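Local coordinates for putative hydrolase (Burkholderia cenocepacia, PDB 4X00), which is probably a hydrolase of the alpha/beta-hydrolase fold, thought to be an aryl esterase, at residues R170-R174 / F186-L190; D127-G132 / K217-P221; A25-D31 / Y62-D68. All coordinates share one frame; numbering follows the deposited sequence.

Contact 1 (R170-R174 / F186-L190); sequences RAFLR and FSLLL
Arg-174 and Leu-173 sandwich the ring of Phe-186. On one face the contact is a cation-pi stack: in one of its two conformers the guanidinium of Arg-174 lies flat on the ring, the planes 9° apart, with CZ over the ring centre, 3.3 Å from the centroid. The chain of Arg-174 bends at the CB-CG bond (chi2 -69°), which lays CD and NE over the CE1-CZ side of the same ring before the guanidinium spreads across it.

The opposite face takes a CH-pi contact from Leu-173, whose CD2 sits 3.9 Å from the Phe-186 centroid, toward the rim. Apolar packing continues from there. Leu-173 CG approaches Phe-186 CE1 at 3.6 Å, and its CD2 reaches Leu-189 CB at 3.9 Å. Leu-190 CD1 rests against the backbone of Arg-170, 3.7 Å from CA, and touches the CB and CG of that arginine, whose guanidinium turns to a salt bridge with Asp-167 instead.

No hydrogen bond crosses between the segments. The helix axes stay 10.6 Å apart at 128°, a distance bridged by side chains, some resting on the opposite backbone: helix-helix packing consistent with the helical cap that alpha/beta hydrolases commonly insert between strands of the core sheet.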
loop_
_atom_site.group_PDB
_atom_site.type_symbol
_atom_site.label_atom_id
_atom_site.label_comp_id
_atom_site.label_asym_id
_atom_site.label_seq_id
_atom_site.Cartn_x
_atom_site.Cartn_y
_atom_site.Cartn_z
ATOM N N ARG A 170 0.926 -10.305 15.521
ATOM C CA ARG A 170 -0.467 -10.723 15.564
ATOM C C ARG A 170 -1.341 -9.573 16.054
ATOM O O ARG A 170 -2.438 -9.326 15.497
ATOM C CB ARG A 170 -0.615 -11.960 16.474
ATOM C CG ARG A 170 -2.000 -12.575 16.412
ATOM C CD ARG A 170 -2.059 -13.947 17.148
ATOM N NE ARG A 170 -1.866 -13.767 18.586
ATOM C CZ ARG A 170 -0.760 -14.063 19.283
ATOM N NH1 ARG A 170 -0.724 -13.792 20.576
ATOM N NH2 ARG A 170 0.329 -14.595 18.704
ATOM N N ALA A 171 -0.872 -8.829 17.052
ATOM C CA ALA A 171 -1.621 -7.671 17.544
ATOM C C ALA A 171 -1.716 -6.571 16.470
ATOM O O ALA A 171 -2.765 -5.928 16.296
ATOM C CB ALA A 171 -0.966 -7.127 18.828
ATOM N N PHE A 172 -0.627 -6.347 15.742
ATOM C CA PHE A 172 -0.654 -5.367 14.661
ATOM C C PHE A 172 -1.687 -5.771 13.605
ATOM O O PHE A 172 -2.427 -4.926 13.086
ATOM C CB PHE A 172 0.739 -5.260 14.038
ATOM C CG PHE A 172 0.802 -4.287 12.912
ATOM C CD1 PHE A 172 1.045 -2.957 13.184
ATOM C CD2 PHE A 172 0.655 -4.696 11.591
ATOM C CE1 PHE A 172 1.109 -2.018 12.143
ATOM C CE2 PHE A 172 0.742 -3.756 10.538
ATOM C CZ PHE A 172 0.963 -2.420 10.834
ATOM N N LEU A 173 -1.696 -7.044 13.223
ATOM C CA LEU A 173 -2.646 -7.481 12.187
ATOM C C LEU A 173 -4.077 -7.288 12.690
ATOM O O LEU A 173 -4.961 -6.877 11.918
ATOM C CB LEU A 173 -2.405 -8.939 11.801
ATOM C CG LEU A 173 -3.246 -9.480 10.626
ATOM C CD1 LEU A 173 -3.032 -8.670 9.362
ATOM C CD2 LEU A 173 -2.917 -10.933 10.389
ATOM N N ARG A 174 -4.352 -7.545 13.979
ATOM C CA ARG A 174 -5.699 -7.297 14.509
ATOM C C ARG A 174 -6.062 -5.822 14.402
ATOM O O ARG A 174 -7.224 -5.488 14.147
ATOM C CB ARG A 174 -5.794 -7.755 15.960
ATOM C CG ARG A 174 -5.807 -9.259 16.129
ATOM C CD ARG A 174 -7.101 -9.851 15.587
ATOM N NE ARG A 174 -7.153 -11.305 15.753
ATOM C CZ ARG A 174 -8.029 -12.096 15.140
ATOM N NH1 ARG A 174 -8.935 -11.579 14.308
ATOM N NH2 ARG A 174 -7.998 -13.407 15.368
ATOM N N PHE A 186 -7.842 -14.552 8.511
ATOM C CA PHE A 186 -6.889 -13.992 9.454
ATOM C C PHE A 186 -5.649 -14.882 9.566
ATOM O O PHE A 186 -4.519 -14.382 9.552
ATOM C CB PHE A 186 -7.532 -13.796 10.835
ATOM C CG PHE A 186 -6.655 -13.032 11.784
ATOM C CD1 PHE A 186 -6.639 -11.643 11.770
ATOM C CD2 PHE A 186 -5.839 -13.700 12.672
ATOM C CE1 PHE A 186 -5.817 -10.922 12.626
ATOM C CE2 PHE A 186 -4.990 -12.992 13.526
ATOM C CZ PHE A 186 -4.997 -11.597 13.515
ATOM N N SER A 187 -5.845 -16.203 9.633
ATOM C CA SER A 187 -4.702 -17.103 9.790
ATOM C C SER A 187 -3.787 -17.034 8.555
ATOM O O SER A 187 -2.561 -17.139 8.687
ATOM C CB SER A 187 -5.166 -18.539 10.033
ATOM O OG SER A 187 -5.637 -19.137 8.848
ATOM N N LEU A 188 -4.357 -16.882 7.356
ATOM C CA LEU A 188 -3.556 -16.783 6.127
ATOM C C LEU A 188 -2.725 -15.506 6.189
ATOM O O LEU A 188 -1.509 -15.510 5.939
ATOM C CB LEU A 188 -4.474 -16.785 4.903
ATOM C CG LEU A 188 -3.744 -16.581 3.588
ATOM C CD1 LEU A 188 -2.758 -17.707 3.329
ATOM C CD2 LEU A 188 -4.782 -16.465 2.439
ATOM N N LEU A 189 -3.361 -14.393 6.554
ATOM C CA LEU A 189 -2.654 -13.117 6.631
ATOM C C LEU A 189 -1.641 -13.090 7.777
ATOM O O LEU A 189 -0.633 -12.406 7.681
ATOM C CB LEU A 189 -3.656 -11.948 6.743
ATOM C CG LEU A 189 -4.535 -11.716 5.505
ATOM C CD1 LEU A 189 -5.446 -10.524 5.764
ATOM C CD2 LEU A 189 -3.643 -11.465 4.283
ATOM N N LEU A 190 -1.894 -13.857 8.833
ATOM C CA LEU A 190 -0.959 -13.947 9.962
ATOM C C LEU A 190 0.346 -14.649 9.534
ATOM O O LEU A 190 1.453 -14.156 9.777
ATOM C CB LEU A 190 -1.615 -14.686 11.120
ATOM C CG LEU A 190 -0.788 -14.686 12.405
ATOM C CD1 LEU A 190 -0.649 -13.268 12.948
ATOM C CD2 LEU A 190 -1.517 -15.602 13.385
#

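Contact 2 (D127-G132 / K217-P221); sequences DKGIAG and KAEVP
Asp-127 holds CG between its backbone N and carbonyl carbon (chi1 63°), which directs the carboxylate at the backbone of Glu-219 and Val-220. Val-220 in turn places CG1 beside its own backbone N (chi1 -63°), so that both methyls face Asp-127 across the contact. The two segments are loops leading into neighbouring parallel strands, 132-136 and 222-227, of the alpha/beta-hydrolase sheet; the first includes a type I turn from Asp-127 to Ile-130.

A single oxygen, Asp-127 OD2, accepts two backbone N-H groups. Glu-219 N meets it at 2.7 Å, nearly in line with the C-O bond, whereas Val-220 N comes at 2.9 Å from above the carboxylate plane, its N-H almost straight at 168°. Two donors on one atom should favour the charged carboxylate and fix its rotation.

Next to this bond pair the packing is largely apolar. Val-220 CG2 lies 3.7 Å from Gly-132 CA and touches Ile-130 CD1 at 4.1 Å, the two side chains crossing at about a right angle. Ile-130 also packs on Tyr-121 and Leu-122 of helix 113-125, while Pro-221 packs on Phe-276 and Met-279 of helix 266-280. The ring of Pro-221 meets the first loop through its CD, 3.3 Å from Ala-131 O.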
loop_
_atom_site.group_PDB
_atom_site.type_symbol
_atom_site.label_atom_id
_atom_site.label_comp_id
_atom_site.label_asym_id
_atom_site.label_seq_id
_atom_site.Cartn_x
_atom_site.Cartn_y
_atom_site.Cartn_z
ATOM N N ASP A 127 4.243 12.679 -11.892
ATOM C CA ASP A 127 3.095 11.845 -12.254
ATOM C C ASP A 127 2.833 11.678 -13.751
ATOM O O ASP A 127 1.770 11.170 -14.126
ATOM C CB ASP A 127 1.823 12.362 -11.582
ATOM C CG ASP A 127 1.439 13.746 -12.034
ATOM O OD1 ASP A 127 2.014 14.267 -13.020
ATOM O OD2 ASP A 127 0.532 14.301 -11.388
ATOM N N LYS A 128 3.797 12.035 -14.604
ATOM C CA LYS A 128 3.520 11.973 -16.037
ATOM C C LYS A 128 3.410 10.527 -16.510
ATOM O O LYS A 128 2.833 10.257 -17.561
ATOM C CB LYS A 128 4.583 12.728 -16.843
ATOM N N GLY A 129 3.930 9.587 -15.714
ATOM C CA GLY A 129 3.837 8.175 -16.058
ATOM C C GLY A 129 2.608 7.438 -15.532
ATOM O O GLY A 129 2.473 6.240 -15.745
ATOM N N ILE A 130 1.719 8.134 -14.829
ATOM C CA ILE A 130 0.567 7.463 -14.257
ATOM C C ILE A 130 -0.708 8.243 -14.588
ATOM O O ILE A 130 -0.636 9.376 -15.031
ATOM C CB ILE A 130 0.715 7.287 -12.708
ATOM C CG1 ILE A 130 0.702 8.640 -11.972
ATOM C CG2 ILE A 130 1.971 6.463 -12.388
ATOM C CD1 ILE A 130 0.550 8.526 -10.445
ATOM N N ALA A 131 -1.863 7.628 -14.344
ATOM C CA ALA A 131 -3.145 8.253 -14.635
ATOM C C ALA A 131 -3.826 8.806 -13.390
ATOM O O ALA A 131 -4.741 9.611 -13.505
ATOM C CB ALA A 131 -4.075 7.251 -15.333
ATOM N N GLY A 132 -3.396 8.385 -12.208
ATOM C CA GLY A 132 -4.034 8.782 -10.971
ATOM C C GLY A 132 -3.548 7.886 -9.841
ATOM O O GLY A 132 -2.862 6.882 -10.094
ATOM N N LYS A 217 2.880 18.477 -5.737
ATOM C CA LYS A 217 3.134 18.669 -7.162
ATOM C C LYS A 217 2.235 17.863 -8.098
ATOM O O LYS A 217 2.312 18.033 -9.314
ATOM C CB LYS A 217 4.599 18.326 -7.495
ATOM C CG LYS A 217 5.611 19.414 -7.212
ATOM C CD LYS A 217 5.784 19.703 -5.744
ATOM C CE LYS A 217 7.229 19.577 -5.337
ATOM N NZ LYS A 217 8.169 20.256 -6.290
ATOM N N ALA A 218 1.400 16.979 -7.560
ATOM C CA ALA A 218 0.639 16.089 -8.428
ATOM C C ALA A 218 -0.475 16.831 -9.159
ATOM O O ALA A 218 -1.156 17.677 -8.555
ATOM C CB ALA A 218 0.058 14.930 -7.617
ATOM N N GLU A 219 -0.678 16.486 -10.437
ATOM C CA GLU A 219 -1.815 16.994 -11.225
ATOM C C GLU A 219 -2.824 15.914 -11.541
ATOM O O GLU A 219 -3.996 16.194 -11.824
ATOM C CB GLU A 219 -1.345 17.608 -12.548
ATOM C CG GLU A 219 -0.781 18.974 -12.392
ATOM C CD GLU A 219 -1.826 19.941 -11.918
ATOM O OE1 GLU A 219 -2.855 20.103 -12.629
ATOM O OE2 GLU A 219 -1.624 20.539 -10.845
ATOM N N VAL A 220 -2.389 14.667 -11.552
ATOM C CA VAL A 220 -3.343 13.586 -11.810
ATOM C C VAL A 220 -4.331 13.521 -10.670
ATOM O O VAL A 220 -4.055 13.987 -9.559
ATOM C CB VAL A 220 -2.667 12.203 -11.983
ATOM C CG1 VAL A 220 -1.754 12.237 -13.207
ATOM C CG2 VAL A 220 -1.909 11.803 -10.716
ATOM N N PRO A 221 -5.495 12.921 -10.923
ATOM C CA PRO A 221 -6.441 12.808 -9.819
ATOM C C PRO A 221 -5.914 11.937 -8.678
ATOM O O PRO A 221 -5.262 10.898 -8.890
ATOM C CB PRO A 221 -7.671 12.158 -10.472
ATOM C CG PRO A 221 -7.527 12.397 -11.942
ATOM C CD PRO A 221 -6.033 12.390 -12.186
HETATM O O HOH W 1 4.115 15.467 -10.522
#

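Contact 3 (A25-D31 / Y62-D68); sequences AVQEAGD and YRLITYD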
loop_
_atom_site.group_PDB
_atom_site.type_symbol
_atom_site.label_atom_id
_atom_site.label_comp_id
_atom_site.label_asym_id
_atom_site.label_seq_id
_atom_site.Cartn_x
_atom_site.Cartn_y
_atom_site.Cartn_z
ATOM N N ALA A 25 8.642 -10.007 -6.546
ATOM C CA ALA A 25 7.659 -10.992 -6.995
ATOM C C ALA A 25 6.409 -10.251 -7.456
ATOM O O ALA A 25 5.804 -9.529 -6.670
ATOM C CB ALA A 25 7.328 -11.954 -5.868
ATOM N N VAL A 26 6.051 -10.422 -8.725
ATOM C CA VAL A 26 4.962 -9.696 -9.364
ATOM C C VAL A 26 3.898 -10.670 -9.866
ATOM O O VAL A 26 4.201 -11.801 -10.290
ATOM C CB VAL A 26 5.497 -8.856 -10.536
ATOM C CG1 VAL A 26 4.393 -8.036 -11.148
ATOM C CG2 VAL A 26 6.644 -7.963 -10.055
ATOM N N GLN A 27 2.641 -10.250 -9.782
ATOM C CA GLN A 27 1.520 -11.060 -10.287
ATOM C C GLN A 27 0.595 -10.224 -11.162
ATOM O O GLN A 27 0.517 -9.004 -10.996
ATOM C CB GLN A 27 0.705 -11.666 -9.145
ATOM C CG GLN A 27 1.503 -12.322 -8.037
ATOM C CD GLN A 27 2.265 -11.334 -7.177
ATOM O OE1 GLN A 27 1.791 -10.250 -6.862
ATOM N NE2 GLN A 27 3.467 -11.715 -6.784
ATOM N N GLU A 28 -0.099 -10.886 -12.083
ATOM C CA GLU A 28 -1.093 -10.202 -12.891
ATOM C C GLU A 28 -2.357 -10.995 -13.025
ATOM O O GLU A 28 -2.337 -12.229 -13.091
ATOM C CB GLU A 28 -0.584 -9.937 -14.299
ATOM C CG GLU A 28 0.230 -8.759 -14.430
ATOM C CD GLU A 28 0.466 -8.459 -15.892
ATOM O OE1 GLU A 28 -0.496 -8.430 -16.714
ATOM O OE2 GLU A 28 1.642 -8.296 -16.214
ATOM N N ALA A 29 -3.459 -10.267 -13.117
ATOM C CA ALA A 29 -4.757 -10.875 -13.350
ATOM C C ALA A 29 -5.528 -9.931 -14.238
ATOM O O ALA A 29 -5.006 -8.909 -14.659
ATOM C CB ALA A 29 -5.504 -11.117 -12.035
ATOM N N GLY A 30 -6.777 -10.270 -14.533
ATOM C CA GLY A 30 -7.578 -9.423 -15.397
ATOM C C GLY A 30 -7.164 -9.521 -16.850
ATOM O O GLY A 30 -6.664 -10.535 -17.311
ATOM N N ASP A 31 -7.400 -8.450 -17.584
ATOM C CA ASP A 31 -7.132 -8.423 -19.019
ATOM C C ASP A 31 -5.758 -7.814 -19.291
ATOM O O ASP A 31 -5.538 -6.661 -18.979
ATOM C CB ASP A 31 -8.227 -7.602 -19.715
ATOM C CG ASP A 31 -8.179 -7.675 -21.222
ATOM O OD1 ASP A 31 -7.121 -7.932 -21.822
ATOM O OD2 ASP A 31 -9.233 -7.443 -21.842
ATOM N N TYR A 62 -9.831 -4.696 -16.412
ATOM C CA TYR A 62 -8.591 -3.954 -16.183
ATOM C C TYR A 62 -7.414 -4.906 -16.158
ATOM O O TYR A 62 -7.604 -6.102 -15.944
ATOM C CB TYR A 62 -8.618 -3.199 -14.857
ATOM C CG TYR A 62 -9.738 -2.198 -14.786
ATOM C CD1 TYR A 62 -9.795 -1.131 -15.677
ATOM C CD2 TYR A 62 -10.718 -2.307 -13.816
ATOM C CE1 TYR A 62 -10.856 -0.199 -15.620
ATOM C CE2 TYR A 62 -11.764 -1.392 -13.737
ATOM C CZ TYR A 62 -11.817 -0.330 -14.645
ATOM O OH TYR A 62 -12.851 0.584 -14.594
ATOM N N ARG A 63 -6.205 -4.383 -16.365
ATOM C CA ARG A 63 -4.984 -5.170 -16.155
ATOM C C ARG A 63 -4.583 -5.007 -14.690
ATOM O O ARG A 63 -4.177 -3.921 -14.263
ATOM C CB ARG A 63 -3.894 -4.709 -17.111
ATOM C CG ARG A 63 -2.589 -5.487 -16.944
ATOM C CD ARG A 63 -1.514 -4.996 -17.896
ATOM N NE ARG A 63 -0.303 -5.788 -17.730
ATOM C CZ ARG A 63 0.867 -5.439 -18.243
ATOM N NH1 ARG A 63 0.969 -4.300 -18.929
ATOM N NH2 ARG A 63 1.929 -6.222 -18.063
ATOM N N LEU A 64 -4.734 -6.081 -13.910
ATOM C CA LEU A 64 -4.607 -5.986 -12.451
ATOM C C LEU A 64 -3.245 -6.491 -12.005
ATOM O O LEU A 64 -2.990 -7.693 -12.023
ATOM C CB LEU A 64 -5.728 -6.785 -11.774
ATOM C CG LEU A 64 -7.161 -6.392 -12.182
ATOM C CD1 LEU A 64 -8.164 -7.390 -11.575
ATOM C CD2 LEU A 64 -7.489 -4.987 -11.714
ATOM N N ILE A 65 -2.389 -5.568 -11.606
ATOM C CA ILE A 65 -1.004 -5.913 -11.274
ATOM C C ILE A 65 -0.792 -5.791 -9.768
ATOM O O ILE A 65 -1.102 -4.750 -9.179
ATOM C CB ILE A 65 -0.031 -4.978 -12.006
ATOM C CG1 ILE A 65 -0.189 -5.137 -13.526
ATOM C CG2 ILE A 65 1.422 -5.227 -11.539
ATOM C CD1 ILE A 65 0.432 -3.976 -14.318
ATOM N N THR A 66 -0.224 -6.828 -9.152
ATOM C CA THR A 66 0.150 -6.758 -7.753
ATOM C C THR A 66 1.635 -7.120 -7.633
ATOM O O THR A 66 2.217 -7.685 -8.558
ATOM C CB THR A 66 -0.685 -7.723 -6.877
ATOM O OG1 THR A 66 -0.600 -9.054 -7.403
ATOM C CG2 THR A 66 -2.149 -7.324 -6.809
ATOM N N TYR A 67 2.240 -6.815 -6.491
ATOM C CA TYR A 67 3.589 -7.283 -6.218
ATOM C C TYR A 67 3.829 -7.274 -4.728
ATOM O O TYR A 67 3.087 -6.647 -3.954
ATOM C CB TYR A 67 4.647 -6.424 -6.928
ATOM C CG TYR A 67 4.817 -5.001 -6.463
ATOM C CD1 TYR A 67 3.918 -4.013 -6.860
ATOM C CD2 TYR A 67 5.901 -4.628 -5.671
ATOM C CE1 TYR A 67 4.097 -2.688 -6.491
ATOM C CE2 TYR A 67 6.106 -3.317 -5.291
ATOM C CZ TYR A 67 5.201 -2.329 -5.732
ATOM O OH TYR A 67 5.391 -1.020 -5.368
ATOM N N ASP A 68 4.875 -7.984 -4.297
ATOM C CA ASP A 68 5.286 -7.954 -2.903
ATOM C C ASP A 68 6.340 -6.863 -2.732
ATOM O O ASP A 68 7.329 -6.789 -3.488
ATOM C CB ASP A 68 5.870 -9.298 -2.455
ATOM C CG ASP A 68 4.866 -10.436 -2.507
ATOM O OD1 ASP A 68 3.637 -10.189 -2.541
ATOM O OD2 ASP A 68 5.313 -11.599 -2.543
#
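Gln-27, Glu-28 and Arg-63 bury much of the surface where strand 23-30 runs antiparallel to strand 63-67, a pairing in the N-terminal part of the alpha/beta-hydrolase sheet. Gln-27 and Thr-66 form a hydrogen-bonded pair, with Gln-27 N giving to Thr-66 O at 2.9 Å and Thr-66 N returning a bond to Gln-27 O. Their side chains share one face and add a third bond. The chain of Gln-27 folds back at CB-CG (chi2 70°), bringing OE1 to the hydroxyl of Thr-66 on the adjacent strand; Thr-66 OG1 donates to Gln-27 OE1 at 2.7 Å, in the carbonyl plane and on a lone pair.

Glu-28 faces the other side of the sheet, paired with Ile-65 at a non-hydrogen-bonded position. Its CG lies alongside Ile-65 CG1 at 3.8 Å, both side chains pointing the same way. Beyond it the carboxylate meets Arg-63, whose extended chain (chi1 to chi3 near 180°) stretches out steeply to its own strand and presents its NE-NH2 edge.

Farther along, Ala-29 and Leu-64 exchange two backbone bonds, and Asp-31 N continues the series to Tyr-62 O. Gly-30 takes a positive phi, a conformation that favours glycine, and its CA lies against Tyr-62 O at 3.4 Å. Tyr-14 also bonds Glu-28 OE2, and Thr-101 O takes Arg-63 NH1, tying the ion pair to the surrounding chain.

The salt bridge itself is side-on: Arg-63 NE to Glu-28 OE1 and Arg-63 NH2 to Glu-28 OE2, each 2.8 Å. Both oxygens lie near the guanidinium plane, while the carboxylate is turned 53° against it, so the nitrogens come from above its plane.

Overall arrangement
Contact 3 closes first along the chain, joining strands 23-30 and 63-67 in the antiparallel part of the mixed sheet. Contact 2 comes later and joins the loops that enter strands 132-136 and 222-227, adjacent in the parallel part of that same sheet. Contact 1, between helices 162-174 and 183-194, falls in the chain between the two segments of contact 2 yet lies far from it, the centres 34 Å apart on opposite sides of the chain's centre. Contact 3 sits about 23 Å from contact 1 and 20 Å from contact 2, centre to centre. None touches another; the helices of contact 1 are inserted between strands 132-136 and 222-227, whose entry loops contact 2 joins.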